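Local coordinates for putative glycosyl hydrolase (Parabacteroides distasonis, PDB 4QHZ), which is probably a hydrolase of the 3-keto-disaccharide hydrolase family, with a concanavalin-like fold, and binds a magnesium ion, at residues F97-E102 against S119-Q124. Numbering follows the deposited sequence.
With MG (magnesium ion), chain I.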
loop_
_atom_site.group_PDB
_atom_site.type_symbol
_atom_site.label_atom_id
_atom_site.label_comp_id
_atom_site.label_asym_id
_atom_site.label_seq_id
_atom_site.Cartn_x
_atom_site.Cartn_y
_atom_site.Cartn_z
ATOM N N PHE C 97 10.007 -5.509 13.031
ATOM C CA PHE C 97 10.103 -6.701 13.859
ATOM C C PHE C 97 8.811 -7.499 13.921
ATOM O O PHE C 97 7.725 -7.000 13.629
ATOM C CB PHE C 97 10.545 -6.335 15.292
ATOM C CG PHE C 97 9.639 -5.363 15.982
ATOM C CD1 PHE C 97 8.513 -5.802 16.666
ATOM C CD2 PHE C 97 9.918 -4.006 15.963
ATOM C CE1 PHE C 97 7.679 -4.899 17.310
ATOM C CE2 PHE C 97 9.094 -3.102 16.607
ATOM C CZ PHE C 97 7.973 -3.549 17.278
ATOM N N GLN C 98 8.974 -8.740 14.344
ATOM C CA GLN C 98 7.889 -9.594 14.768
ATOM C C GLN C 98 8.072 -9.825 16.258
ATOM O O GLN C 98 9.189 -10.021 16.716
ATOM C CB GLN C 98 7.950 -10.899 14.008
ATOM C CG GLN C 98 7.188 -12.028 14.647
ATOM C CD GLN C 98 7.387 -13.341 13.934
ATOM O OE1 GLN C 98 8.361 -13.547 13.207
ATOM N NE2 GLN C 98 6.462 -14.249 14.153
HETATM N N MSE C 99 6.967 -9.812 16.999
HETATM C CA MSE C 99 6.983 -9.870 18.450
HETATM C C MSE C 99 5.943 -10.793 19.014
HETATM O O MSE C 99 4.845 -10.893 18.469
HETATM C CB MSE C 99 6.593 -8.478 18.921
HETATM C CG MSE C 99 7.446 -7.971 20.044
HETATM SE SE MSE C 99 6.467 -6.449 20.826
HETATM C CE MSE C 99 6.318 -7.313 22.592
ATOM N N HIS C 100 6.264 -11.446 20.130
ATOM C CA HIS C 100 5.323 -12.293 20.845
ATOM C C HIS C 100 5.279 -11.857 22.303
ATOM O O HIS C 100 6.311 -11.559 22.894
ATOM C CB HIS C 100 5.744 -13.754 20.737
ATOM C CG HIS C 100 4.757 -14.723 21.317
ATOM N ND1 HIS C 100 3.779 -15.335 20.563
ATOM C CD2 HIS C 100 4.612 -15.200 22.577
ATOM C CE1 HIS C 100 3.064 -16.133 21.335
ATOM N NE2 HIS C 100 3.553 -16.076 22.561
ATOM N N ILE C 101 4.082 -11.807 22.880
ATOM C CA ILE C 101 3.918 -11.414 24.281
ATOM C C ILE C 101 2.590 -11.950 24.813
ATOM O O ILE C 101 1.554 -11.850 24.156
ATOM C CB ILE C 101 4.020 -9.876 24.468
ATOM C CG1 ILE C 101 3.863 -9.486 25.940
ATOM C CG2 ILE C 101 2.982 -9.130 23.633
ATOM C CD1 ILE C 101 4.297 -8.064 26.236
ATOM N N GLU C 102 2.637 -12.516 26.013
ATOM C CA GLU C 102 1.464 -13.084 26.658
ATOM C C GLU C 102 1.213 -12.354 27.958
ATOM O O GLU C 102 2.157 -11.978 28.659
ATOM C CB GLU C 102 1.668 -14.578 26.895
ATOM C CG GLU C 102 2.014 -15.320 25.608
ATOM C CD GLU C 102 2.050 -16.830 25.743
ATOM O OE1 GLU C 102 1.673 -17.370 26.811
ATOM O OE2 GLU C 102 2.468 -17.473 24.756
ATOM N N SER C 119 -2.651 -1.907 30.527
ATOM C CA SER C 119 -1.238 -1.749 30.232
ATOM C C SER C 119 -1.144 -1.423 28.751
ATOM O O SER C 119 -2.087 -0.877 28.180
ATOM C CB SER C 119 -0.447 -3.007 30.595
ATOM O OG SER C 119 0.946 -2.822 30.374
ATOM N N GLY C 120 -0.032 -1.759 28.115
ATOM C CA GLY C 120 0.104 -1.528 26.687
ATOM C C GLY C 120 1.504 -1.757 26.195
ATOM O O GLY C 120 2.457 -1.745 26.977
ATOM N N ILE C 121 1.617 -1.999 24.895
ATOM C CA ILE C 121 2.897 -2.212 24.243
ATOM C C ILE C 121 3.135 -1.039 23.300
ATOM O O ILE C 121 2.458 -0.920 22.276
ATOM C CB ILE C 121 2.924 -3.552 23.480
ATOM C CG1 ILE C 121 2.640 -4.721 24.429
ATOM C CG2 ILE C 121 4.262 -3.772 22.794
ATOM C CD1 ILE C 121 1.329 -5.420 24.160
ATOM N N PHE C 122 4.080 -0.172 23.652
ATOM C CA PHE C 122 4.432 0.967 22.806
ATOM C C PHE C 122 5.504 0.565 21.810
ATOM O O PHE C 122 6.667 0.370 22.176
ATOM C CB PHE C 122 4.913 2.152 23.640
ATOM C CG PHE C 122 3.803 2.919 24.306
ATOM C CD1 PHE C 122 3.175 2.415 25.438
ATOM C CD2 PHE C 122 3.400 4.148 23.809
ATOM C CE1 PHE C 122 2.160 3.122 26.063
ATOM C CE2 PHE C 122 2.387 4.856 24.423
ATOM C CZ PHE C 122 1.766 4.343 25.553
ATOM N N LEU C 123 5.098 0.459 20.548
ATOM C CA LEU C 123 5.977 0.029 19.464
ATOM C C LEU C 123 6.937 1.157 19.113
ATOM O O LEU C 123 6.503 2.275 18.835
ATOM C CB LEU C 123 5.152 -0.379 18.245
ATOM C CG LEU C 123 4.047 -1.407 18.536
ATOM C CD1 LEU C 123 3.165 -1.611 17.315
ATOM C CD2 LEU C 123 4.628 -2.735 19.000
ATOM N N GLN C 124 8.238 0.859 19.161
ATOM C CA GLN C 124 9.310 1.865 19.083
ATOM C C GLN C 124 9.129 3.002 20.098
ATOM O O GLN C 124 9.645 4.092 19.905
ATOM C CB GLN C 124 9.425 2.435 17.667
ATOM C CG GLN C 124 9.719 1.390 16.610
ATOM C CD GLN C 124 10.034 2.012 15.264
ATOM O OE1 GLN C 124 9.155 2.556 14.599
ATOM N NE2 GLN C 124 11.300 1.949 14.865
HETATM MG MG MG I . -2.949 1.162 28.033
HETATM O O HOH W 1 -3.661 2.909 27.508
#
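I121 meets two side chains at once: its CG2 methyl takes the selenium end of M99, a selenomethionine, while its CD1 reaches I101. SE of M99 lies 4.0 Å from CG2 of I121, and the bend at chi3 (119°) brings SE and CE of M99 alongside that methyl together. I101 and I121 come tip to tip, CG2 of I101 standing 4.1 Å from CD1 of I121 and CD1 of I101 equally near CG1 of I121. Farther along, CD2 of L123 arrives at the edge of the F97 ring, in its plane, 3.8 Å from CZ of F97. With chi1 at 58°, CG of F97 lies between the backbone N and the carbonyl carbon, and this turns the ring edge toward L123. With an alanine here both branches of I121 are gone, which would probably open a gap facing M99 and I101 and leave the selenium end freer to turn. The two strands run antiparallel at 170° with axes 10.4 Å apart, and no hydrogen bond joins them: this is the face-to-face apolar filling of a beta-sandwich, consistent with the concanavalin-like family. On the face of strand 97-104 turned from this contact, NE2 of H100 donates a nearly straight hydrogen bond, in its ring plane, to the anti lone pair of OE2 of E102. The backbone O of S119 binds magnesium at 2.2 Å, in a site completed by N118, E128, Q130, Q227 and a water. Strand 97-104 pairs with strands 165-177 and 237-245 in one sheet; strand 119-123 lies between 225-226 and 127-131 in the other, with Y168 and I224 also packing against I121.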